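Long-range contact in probable phospholipase A2 homolog 2 (PDB 2WG7), which probably catalyses the calcium-dependent hydrolysis of the 2-acyl ester of membrane phospholipids, releasing lysophospholipids and free fatty acids: residues 36-41 with 49-54. Numbering follows the deposited sequence.
Sequences YGKYCG and GERPCD. With CA (calcium ion), chain C.
Lys38 reaches across to the side chain of Glu50 and the carbonyl oxygen of Arg51 with one ammonium group. Its NZ forms a salt bridge with Glu50 OE1 at 2.7 Å, meeting that oxygen nearly along its C-O bond. The same NZ donates to Arg51 O at 2.9 Å, in the carbonyl plane and on a lone pair. Beyond CG the lysine chain is fully extended, whereas Glu50 bends at chi2 (-67°), and the two side chains cross at about a right angle. The other carboxylate oxygen of Glu50 pairs with Arg21, so this acid lies between two basic groups. With an alanine here instead of Lys38, Glu50 OE1 and Arg51 O would probably lose their shared donor and Cys53 SG its contact with the lysine CG.

Two tyrosine hydroxyls add further hydrogen bonds. Tyr39 OH donates to Glu50 O at 2.5 Å, with the oxygen in the plane of the ring at its edge. Tyr36 OH donates to Asp54 OD2, also at 2.5 Å, on the syn lone pair. Tyr36 CG lies anti to its own backbone N (chi1 175°), which carries the ring out to Asp54; ring and carboxylate planes are 34° apart. Thr94 OG1 is also hydrogen-bonded to Asp54 OD2, while Asp54 N-caps helix 55-68.

Van der Waals contacts accompany these bonds. Cys53 SG, in a disulfide with Cys23, lies 3.7 Å from Gly37 CA and touches Lys38 CG. Tyr39 CD1 approaches Pro52 CB at 4.5 Å.

Two carbonyl oxygens of 36-41 bind the calcium ion: Tyr39 O at 2.3 Å, and Gly41 O. Tyr44 O, Asp64 and two waters are further ligands. The contact thus joins the calcium-binding loop of a secreted phospholipase A2 to the segment leading into helix 55-68, which carries Asp64 and the predicted active-site His63.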
loop_
_atom_site.group_PDB
_atom_site.type_symbol
_atom_site.label_atom_id
_atom_site.label_comp_id
_atom_site.label_asym_id
_atom_site.label_seq_id
_atom_site.Cartn_x
_atom_site.Cartn_y
_atom_site.Cartn_z
ATOM N N TYR A 36 8.215 -0.618 -0.383
ATOM C CA TYR A 36 8.426 -1.448 -1.568
ATOM C C TYR A 36 7.846 -0.725 -2.777
ATOM O O TYR A 36 6.693 -0.305 -2.750
ATOM C CB TYR A 36 7.740 -2.806 -1.348
ATOM C CG TYR A 36 7.753 -3.773 -2.514
ATOM C CD1 TYR A 36 8.556 -4.916 -2.480
ATOM C CD2 TYR A 36 6.942 -3.567 -3.640
ATOM C CE1 TYR A 36 8.565 -5.819 -3.532
ATOM C CE2 TYR A 36 6.953 -4.463 -4.712
ATOM C CZ TYR A 36 7.763 -5.588 -4.645
ATOM O OH TYR A 36 7.777 -6.495 -5.681
ATOM N N GLY A 37 8.644 -0.580 -3.833
ATOM C CA GLY A 37 8.240 0.218 -4.994
ATOM C C GLY A 37 8.086 1.676 -4.584
ATOM O O GLY A 37 8.837 2.166 -3.742
ATOM N N LYS A 38 7.108 2.357 -5.174
ATOM C CA LYS A 38 6.819 3.753 -4.860
ATOM C C LYS A 38 5.576 3.902 -3.968
ATOM O O LYS A 38 5.350 4.972 -3.397
ATOM C CB LYS A 38 6.622 4.570 -6.147
ATOM C CG LYS A 38 7.811 4.603 -7.095
ATOM C CD LYS A 38 7.437 5.343 -8.400
ATOM C CE LYS A 38 8.534 5.230 -9.447
ATOM N NZ LYS A 38 8.077 5.724 -10.788
ATOM N N TYR A 39 4.793 2.827 -3.846
ATOM C CA TYR A 39 3.471 2.876 -3.201
ATOM C C TYR A 39 3.226 1.883 -2.048
ATOM O O TYR A 39 2.351 2.117 -1.217
ATOM C CB TYR A 39 2.354 2.701 -4.245
ATOM C CG TYR A 39 2.294 3.792 -5.308
ATOM C CD1 TYR A 39 2.966 3.645 -6.519
ATOM C CD2 TYR A 39 1.554 4.960 -5.099
ATOM C CE1 TYR A 39 2.903 4.642 -7.514
ATOM C CE2 TYR A 39 1.482 5.967 -6.081
ATOM C CZ TYR A 39 2.161 5.798 -7.282
ATOM O OH TYR A 39 2.103 6.775 -8.248
ATOM N N CYS A 40 3.939 0.760 -2.017
ATOM C CA CYS A 40 3.660 -0.260 -1.002
ATOM C C CYS A 40 4.315 0.082 0.326
ATOM O O CYS A 40 5.538 0.151 0.424
ATOM C CB CYS A 40 4.085 -1.662 -1.459
ATOM S SG CYS A 40 3.096 -2.396 -2.778
ATOM N N GLY A 41 3.488 0.310 1.340
ATOM C CA GLY A 41 3.973 0.629 2.679
ATOM C C GLY A 41 3.045 1.606 3.374
ATOM O O GLY A 41 2.348 2.390 2.723
ATOM N N GLY A 49 1.241 10.978 -10.761
ATOM C CA GLY A 49 1.737 10.584 -12.085
ATOM C C GLY A 49 2.805 9.497 -12.101
ATOM O O GLY A 49 3.110 8.941 -13.167
ATOM N N GLU A 50 3.385 9.190 -10.934
ATOM C CA GLU A 50 4.479 8.214 -10.873
ATOM C C GLU A 50 3.983 6.816 -11.190
ATOM O O GLU A 50 3.064 6.314 -10.544
ATOM C CB GLU A 50 5.165 8.224 -9.504
ATOM C CG GLU A 50 6.030 9.444 -9.251
ATOM C CD GLU A 50 7.257 9.504 -10.141
ATOM O OE1 GLU A 50 7.846 8.442 -10.445
ATOM O OE2 GLU A 50 7.642 10.625 -10.526
ATOM N N ARG A 51 4.588 6.188 -12.189
ATOM C CA ARG A 51 4.165 4.850 -12.566
ATOM C C ARG A 51 4.678 3.814 -11.554
ATOM O O ARG A 51 5.802 3.935 -11.042
ATOM C CB ARG A 51 4.585 4.526 -14.004
ATOM C CG ARG A 51 6.029 4.159 -14.164
ATOM C CD ARG A 51 6.159 2.725 -14.621
ATOM N NE ARG A 51 6.198 2.560 -16.077
ATOM C CZ ARG A 51 6.501 3.508 -16.966
ATOM N NH1 ARG A 51 6.506 3.213 -18.263
ATOM N NH2 ARG A 51 6.803 4.744 -16.579
ATOM N N PRO A 52 3.842 2.808 -11.239
ATOM C CA PRO A 52 4.239 1.794 -10.262
ATOM C C PRO A 52 5.393 0.946 -10.795
ATOM O O PRO A 52 5.572 0.836 -12.012
ATOM C CB PRO A 52 2.963 0.958 -10.086
ATOM C CG PRO A 52 2.195 1.159 -11.371
ATOM C CD PRO A 52 2.488 2.567 -11.779
ATOM N N CYS A 53 6.169 0.360 -9.888
ATOM C CA CYS A 53 7.404 -0.341 -10.245
ATOM C C CYS A 53 7.201 -1.775 -10.751
ATOM O O CYS A 53 8.059 -2.316 -11.461
ATOM C CB CYS A 53 8.365 -0.336 -9.053
ATOM S SG CYS A 53 8.732 1.313 -8.468
ATOM N N ASP A 54 6.088 -2.386 -10.349
ATOM C CA ASP A 54 5.703 -3.739 -10.773
ATOM C C ASP A 54 4.226 -3.974 -10.464
ATOM O O ASP A 54 3.518 -3.034 -10.077
ATOM C CB ASP A 54 6.628 -4.839 -10.174
ATOM C CG ASP A 54 6.518 -4.985 -8.645
ATOM O OD1 ASP A 54 5.692 -4.307 -7.995
ATOM O OD2 ASP A 54 7.287 -5.808 -8.084
HETATM CA CA CA C . 1.331 3.204 0.587
HETATM O O HOH W 1 0.396 0.630 0.827
HETATM O O HOH W 2 0.445 4.869 2.098
#